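Galectin (Xenopus laevis, PDB 3WUD) is a proto-type galectin that binds lactose and probably related beta-galactosides through a beta-sandwich carbohydrate-recognition domain. Local coordinates at residues Leu22-Pro27 against Leu123-Glu129; Ser41-His47 against Cys63-Asn69. All blocks are in the same frame, centred on the assembly; numbering follows the deposited sequence.

Overall arrangement
Both contacts belong to one galectin beta-sandwich, and their centres lie about 17 Å apart. Contact 1 joins the two sheets: residues 123-126 lie in the six-stranded sheet, while 22-26 and Glu129 lie in the five-stranded one. Contact 2 stays within the six-stranded sheet, along the hairpin of strands 43-51 and 60-67. Contact 1 is mostly apolar between the sheets and has one pair of backbone bonds at its edge. Contact 2 is mostly polar. Its end at Ser41 and Glu67-Asn69 is at the surface, and its end at His47 and Asn64 forms part of the galactose site. Along the chain, it is nested inside the loop closed by contact 1. They meet loosely where Ser124 packs near Tyr44.

Contact 1: Leu22-Pro27 against Leu123-Glu129; sequences LKGFIP and LSMDGIE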
loop_
_atom_site.group_PDB
_atom_site.type_symbol
_atom_site.label_atom_id
_atom_site.label_comp_id
_atom_site.label_asym_id
_atom_site.label_seq_id
_atom_site.Cartn_x
_atom_site.Cartn_y
_atom_site.Cartn_z
ATOM N N LEU A 22 2.032 8.568 -4.440
ATOM C CA LEU A 22 3.049 7.807 -3.714
ATOM C C LEU A 22 4.084 8.778 -3.126
ATOM O O LEU A 22 4.534 9.674 -3.820
ATOM C CB LEU A 22 3.767 6.813 -4.629
ATOM C CG LEU A 22 4.605 5.723 -3.949
ATOM C CD1 LEU A 22 4.403 4.368 -4.586
ATOM C CD2 LEU A 22 6.109 6.060 -3.922
ATOM N N LYS A 23 4.420 8.594 -1.853
ATOM C CA LYS A 23 5.507 9.323 -1.227
ATOM C C LYS A 23 6.528 8.297 -0.751
ATOM O O LYS A 23 6.176 7.300 -0.149
ATOM C CB LYS A 23 4.974 10.182 -0.057
ATOM C CG LYS A 23 6.019 11.105 0.562
ATOM C CD LYS A 23 5.391 12.009 1.626
ATOM C CE LYS A 23 4.734 13.218 1.009
ATOM N NZ LYS A 23 4.199 14.139 2.075
ATOM N N GLY A 24 7.822 8.558 -0.939
ATOM C CA GLY A 24 8.827 7.580 -0.603
ATOM C C GLY A 24 10.149 8.304 -0.376
ATOM O O GLY A 24 10.284 9.478 -0.744
ATOM N N PHE A 25 11.142 7.566 0.132
ATOM C CA PHE A 25 12.463 8.119 0.401
ATOM C C PHE A 25 13.477 7.484 -0.543
ATOM O O PHE A 25 13.544 6.292 -0.632
ATOM C CB PHE A 25 12.916 7.903 1.872
ATOM C CG PHE A 25 14.220 8.620 2.216
ATOM C CD1 PHE A 25 14.206 9.901 2.753
ATOM C CD2 PHE A 25 15.428 7.996 1.995
ATOM C CE1 PHE A 25 15.397 10.551 3.060
ATOM C CE2 PHE A 25 16.647 8.640 2.307
ATOM C CZ PHE A 25 16.617 9.910 2.813
ATOM N N ILE A 26 14.219 8.330 -1.256
ATOM C CA ILE A 26 15.207 7.861 -2.180
ATOM C C ILE A 26 16.534 7.755 -1.408
ATOM O O ILE A 26 16.998 8.775 -0.976
ATOM C CB ILE A 26 15.401 8.814 -3.349
ATOM C CG1 ILE A 26 14.107 9.074 -4.109
ATOM C CG2 ILE A 26 16.433 8.261 -4.284
ATOM C CD1 ILE A 26 14.110 10.362 -4.907
ATOM N N PRO A 27 17.098 6.547 -1.272
ATOM C CA PRO A 27 18.401 6.309 -0.660
ATOM C C PRO A 27 19.501 7.214 -1.239
ATOM O O PRO A 27 19.533 7.584 -2.439
ATOM C CB PRO A 27 18.697 4.836 -0.976
ATOM C CG PRO A 27 17.359 4.224 -1.348
ATOM C CD PRO A 27 16.569 5.319 -1.920
ATOM N N LEU A 123 0.485 -2.381 -8.195
ATOM C CA LEU A 123 1.552 -1.445 -7.985
ATOM C C LEU A 123 2.797 -2.190 -7.509
ATOM O O LEU A 123 2.759 -3.082 -6.642
ATOM C CB LEU A 123 1.137 -0.459 -6.918
ATOM C CG LEU A 123 2.226 0.502 -6.406
ATOM C CD1 LEU A 123 3.395 0.066 -5.529
ATOM C CD2 LEU A 123 2.756 1.390 -7.452
ATOM N N SER A 124 3.942 -1.847 -8.056
ATOM C CA SER A 124 5.175 -2.322 -7.387
ATOM C C SER A 124 6.232 -1.224 -7.434
ATOM O O SER A 124 6.180 -0.313 -8.210
ATOM C CB SER A 124 5.721 -3.635 -7.962
ATOM O OG SER A 124 6.138 -3.481 -9.318
ATOM N N MET A 125 7.194 -1.313 -6.562
ATOM C CA MET A 125 8.240 -0.287 -6.591
ATOM C C MET A 125 9.553 -0.878 -6.123
ATOM O O MET A 125 9.591 -1.874 -5.367
ATOM C CB MET A 125 7.819 0.911 -5.783
ATOM C CG MET A 125 7.654 0.596 -4.316
ATOM S SD MET A 125 6.803 1.926 -3.470
ATOM C CE MET A 125 8.036 2.652 -2.416
ATOM N N ASP A 126 10.641 -0.253 -6.528
ATOM C CA ASP A 126 11.961 -0.798 -6.283
ATOM C C ASP A 126 12.922 0.413 -6.196
ATOM O O ASP A 126 12.781 1.362 -6.928
ATOM C CB ASP A 126 12.349 -1.742 -7.431
ATOM C CG ASP A 126 13.652 -2.515 -7.189
ATOM O OD1 ASP A 126 14.075 -2.820 -6.014
ATOM O OD2 ASP A 126 14.258 -2.851 -8.221
ATOM N N GLY A 127 13.829 0.405 -5.244
ATOM C CA GLY A 127 14.820 1.465 -5.148
ATOM C C GLY A 127 14.382 2.713 -4.387
ATOM O O GLY A 127 15.128 3.696 -4.335
ATOM N N ILE A 128 13.169 2.672 -3.835
ATOM C CA ILE A 128 12.589 3.793 -3.129
ATOM C C ILE A 128 11.847 3.217 -1.928
ATOM O O ILE A 128 11.134 2.258 -2.083
ATOM C CB ILE A 128 11.686 4.698 -4.064
ATOM C CG1 ILE A 128 11.105 5.871 -3.278
ATOM C CG2 ILE A 128 10.579 3.917 -4.776
ATOM C CD1 ILE A 128 10.331 6.836 -4.140
ATOM N N GLU A 129 11.996 3.828 -0.770
ATOM C CA GLU A 129 11.396 3.314 0.450
ATOM C C GLU A 129 10.008 3.907 0.622
ATOM O O GLU A 129 9.837 5.100 0.569
ATOM C CB GLU A 129 12.302 3.589 1.646
ATOM C CG GLU A 129 13.670 2.951 1.442
ATOM C CD GLU A 129 14.602 3.095 2.637
ATOM O OE1 GLU A 129 14.122 2.843 3.784
ATOM O OE2 GLU A 129 15.813 3.461 2.426
#
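Leu22 and Met125 face each other across the interior of the galectin beta-sandwich. Leu22 CD1 lies 3.6 Å from Met125 SD, and Met125 CE sits near Leu22 CD2. The Met125 chain bends at its end, with chi3 at -111°. Ile128 packs farther along strand 19-26, against Gly24 and Phe25. Its CG1 is anti to the backbone N, and the chain continues extended. This lays Ile128 CG1 3.6 Å from Phe25 O and brings its CD1 over the backbone of Gly24, 3.9 Å from Gly24 CA. Gly24 has no side chain, which lets Ile128 CG1 and Glu129 O come close; Gly24 CA is 2.9 Å from Glu129 O.

Segment 123-129 passes from one sheet to the other. Strand 120-126 ends, Gly127 makes the bend at a phi of 85°, and Glu129 opens strand 129-135, which pairs with strand 19-26. Phe25 and Glu129 form an antiparallel hydrogen-bonded pair. Phe25 N gives a bond of 2.8 Å to Glu129 O, in the carbonyl plane. Glu129 N returns a straight one of 2.9 Å to Phe25 O.

Further out, Phe33 packs on Ile26 and Ile128, and Met7 on Leu123 and Met125. At the end, Pro27 CD rests 3.2 Å from Gly127 O.

Contact 2: Ser41-His47 against Cys63-Asn69; sequences SSNYVIH and CNSKEEN. With GAL (beta-D-galactopyranose), chain B.
The Tyr44 ring carries Lys66 over one face. Lys66 CE lies 3.7 Å from the centroid of the Tyr44 ring in a CH-pi contact, and Lys66 NZ makes an off-centre cation-pi contact. The two side chains run side by side. A bend at chi3 (65°) turns the end of Lys66 across the ring. Lys66 NZ then donates to Ser41 O at 2.8 Å and to Asn69 OD1, so the ammonium group ties the turn at 68-69 to the start of segment 41-47.

The Asn43 amide and the Glu68 carboxylate are nearly coplanar, 7° apart. Asn43 ND2 donates almost straight to Glu68 OE2 at 2.8 Å, meeting the anti side of the carboxylate. Asn43 OD1 accepts from Glu68 N, which lies above the plane of that C=O. Asp40 also accepts from Asn43 ND2.

Galactose O4 lies at the edge of the His47 ring, near its plane. His47 NE2 is hydrogen-bonded to galactose O4 at 2.7 Å. The bonds at ND1 (to Asn36 OD1) and NE2 hold the rotation of the imidazole between them. Asn64 ND2 donates to galactose O6 at 2.9 Å, nearly straight at 172°. Asn64 OD1 accepts from Ser65 N.

Between the pairs Tyr44-Lys66 and His47-Asn64 the register shifts by one residue. Val45 and Ile46 both face Leu37, a classic beta bulge. Arg51, Glu55 and Glu74 also bind the sugar, and Trp71 belongs to the same pocket. The arrangement is that of the galectin carbohydrate-binding site, which reads the axial O4 of galactose.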
loop_
_atom_site.group_PDB
_atom_site.type_symbol
_atom_site.label_atom_id
_atom_site.label_comp_id
_atom_site.label_asym_id
_atom_site.label_seq_id
_atom_site.Cartn_x
_atom_site.Cartn_y
_atom_site.Cartn_z
ATOM N N SER A 41 2.169 -8.398 -12.164
ATOM C CA SER A 41 3.614 -8.330 -12.265
ATOM C C SER A 41 4.111 -8.480 -13.707
ATOM O O SER A 41 5.208 -8.101 -13.990
ATOM C CB SER A 41 4.283 -9.361 -11.312
ATOM O OG SER A 41 4.076 -10.680 -11.726
ATOM N N SER A 42 3.261 -8.938 -14.626
ATOM C CA SER A 42 3.635 -9.095 -16.017
ATOM C C SER A 42 3.122 -8.016 -16.936
ATOM O O SER A 42 3.506 -7.956 -18.097
ATOM C CB SER A 42 3.172 -10.505 -16.566
ATOM O OG SER A 42 3.929 -11.517 -15.890
ATOM N N ASN A 43 2.284 -7.108 -16.416
ATOM C CA ASN A 43 1.541 -6.156 -17.205
ATOM C C ASN A 43 1.517 -4.767 -16.509
ATOM O O ASN A 43 0.773 -4.490 -15.579
ATOM C CB ASN A 43 0.125 -6.667 -17.423
ATOM C CG ASN A 43 0.081 -7.884 -18.373
ATOM O OD1 ASN A 43 0.288 -7.740 -19.536
ATOM N ND2 ASN A 43 -0.028 -9.055 -17.829
ATOM N N TYR A 44 2.430 -3.922 -16.959
ATOM C CA TYR A 44 2.591 -2.569 -16.421
ATOM C C TYR A 44 2.066 -1.645 -17.484
ATOM O O TYR A 44 2.613 -1.510 -18.585
ATOM C CB TYR A 44 4.043 -2.215 -16.087
ATOM C CG TYR A 44 4.833 -3.143 -15.219
ATOM C CD1 TYR A 44 4.282 -3.984 -14.225
ATOM C CD2 TYR A 44 6.226 -3.138 -15.311
ATOM C CE1 TYR A 44 5.081 -4.802 -13.408
ATOM C CE2 TYR A 44 7.037 -3.948 -14.491
ATOM C CZ TYR A 44 6.476 -4.754 -13.550
ATOM O OH TYR A 44 7.350 -5.513 -12.817
ATOM N N VAL A 45 0.989 -0.938 -17.130
ATOM C CA VAL A 45 0.558 0.209 -17.882
ATOM C C VAL A 45 1.621 1.322 -17.882
ATOM O O VAL A 45 1.835 1.954 -18.883
ATOM C CB VAL A 45 -0.821 0.750 -17.357
ATOM C CG1 VAL A 45 -1.283 1.837 -18.273
ATOM C CG2 VAL A 45 -1.897 -0.360 -17.367
ATOM N N ILE A 46 2.260 1.549 -16.746
ATOM C CA ILE A 46 3.498 2.409 -16.654
ATOM C C ILE A 46 4.579 1.779 -15.753
ATOM O O ILE A 46 4.348 1.280 -14.671
ATOM C CB ILE A 46 3.204 3.896 -16.274
ATOM C CG1 ILE A 46 4.467 4.771 -16.462
ATOM C CG2 ILE A 46 2.696 3.969 -14.865
ATOM C CD1 ILE A 46 4.141 6.268 -16.334
ATOM N N HIS A 47 5.821 1.854 -16.263
ATOM C CA HIS A 47 7.042 1.643 -15.560
ATOM C C HIS A 47 7.670 3.013 -15.588
ATOM O O HIS A 47 8.001 3.522 -16.679
ATOM C CB HIS A 47 7.915 0.602 -16.276
ATOM C CG HIS A 47 9.344 0.527 -15.793
ATOM N ND1 HIS A 47 9.709 -0.083 -14.616
ATOM C CD2 HIS A 47 10.483 0.917 -16.391
ATOM C CE1 HIS A 47 11.038 -0.076 -14.522
ATOM N NE2 HIS A 47 11.514 0.478 -15.616
ATOM N N CYS A 63 10.241 6.177 -19.050
ATOM C CA CYS A 63 8.985 5.442 -18.835
ATOM C C CYS A 63 8.806 4.405 -19.938
ATOM O O CYS A 63 9.251 4.570 -21.091
ATOM C CB CYS A 63 7.811 6.389 -18.883
ATOM S SG CYS A 63 7.823 7.552 -17.459
ATOM N N ASN A 64 8.151 3.316 -19.593
ATOM C CA ASN A 64 7.790 2.334 -20.578
ATOM C C ASN A 64 6.584 1.547 -20.110
ATOM O O ASN A 64 6.144 1.685 -18.995
ATOM C CB ASN A 64 8.969 1.362 -20.773
ATOM C CG ASN A 64 8.982 0.736 -22.181
ATOM O OD1 ASN A 64 8.015 0.704 -22.864
ATOM N ND2 ASN A 64 10.065 0.138 -22.548
ATOM N N SER A 65 6.015 0.775 -20.991
ATOM C CA SER A 65 4.969 -0.180 -20.680
ATOM C C SER A 65 5.533 -1.567 -20.681
ATOM O O SER A 65 6.573 -1.823 -21.327
ATOM C CB SER A 65 3.841 -0.090 -21.737
ATOM O OG SER A 65 4.284 -0.327 -23.078
ATOM N N LYS A 66 4.806 -2.530 -20.131
ATOM C CA LYS A 66 5.232 -3.907 -20.234
ATOM C C LYS A 66 3.959 -4.707 -20.396
ATOM O O LYS A 66 3.115 -4.669 -19.510
ATOM C CB LYS A 66 6.026 -4.380 -19.019
ATOM C CG LYS A 66 6.681 -5.781 -19.232
ATOM C CD LYS A 66 7.454 -6.268 -18.051
ATOM C CE LYS A 66 6.605 -6.510 -16.855
ATOM N NZ LYS A 66 7.236 -7.412 -15.864
ATOM N N GLU A 67 3.869 -5.458 -21.462
ATOM C CA GLU A 67 2.665 -6.260 -21.764
ATOM C C GLU A 67 3.104 -7.703 -21.898
ATOM O O GLU A 67 3.932 -8.032 -22.745
ATOM C CB GLU A 67 2.076 -5.771 -23.061
ATOM C CG GLU A 67 0.690 -6.306 -23.366
ATOM C CD GLU A 67 -0.027 -5.392 -24.378
ATOM O OE1 GLU A 67 -0.806 -5.891 -25.168
ATOM O OE2 GLU A 67 0.209 -4.147 -24.374
ATOM N N GLU A 68 2.560 -8.541 -21.055
ATOM C CA GLU A 68 2.855 -9.970 -20.978
ATOM C C GLU A 68 4.369 -10.136 -20.960
ATOM O O GLU A 68 4.972 -10.967 -21.706
ATOM C CB GLU A 68 2.126 -10.763 -22.103
ATOM C CG GLU A 68 0.640 -10.945 -21.777
ATOM C CD GLU A 68 0.368 -11.860 -20.569
ATOM O OE1 GLU A 68 0.130 -13.083 -20.830
ATOM O OE2 GLU A 68 0.361 -11.412 -19.377
ATOM N N ASN A 69 4.931 -9.340 -20.072
ATOM C CA ASN A 69 6.424 -9.350 -19.853
ATOM C C ASN A 69 7.328 -8.797 -20.928
ATOM O O ASN A 69 8.569 -8.852 -20.801
ATOM C CB ASN A 69 6.929 -10.696 -19.427
ATOM C CG ASN A 69 6.739 -10.917 -17.971
ATOM O OD1 ASN A 69 6.859 -9.970 -17.167
ATOM N ND2 ASN A 69 6.380 -12.107 -17.613
HETATM C C1 GAL B . 15.885 -1.290 -19.357
HETATM C C2 GAL B . 16.018 -1.622 -17.877
HETATM C C3 GAL B . 14.709 -2.074 -17.231
HETATM C C4 GAL B . 13.609 -1.074 -17.613
HETATM C C5 GAL B . 13.611 -0.859 -19.134
HETATM C C6 GAL B . 12.581 0.120 -19.651
HETATM O O2 GAL B . 16.947 -2.685 -17.710
HETATM O O3 GAL B . 14.905 -2.246 -15.839
HETATM O O4 GAL B . 13.837 0.179 -16.954
HETATM O O5 GAL B . 14.860 -0.355 -19.625
HETATM O O6 GAL B . 12.599 0.283 -21.056
#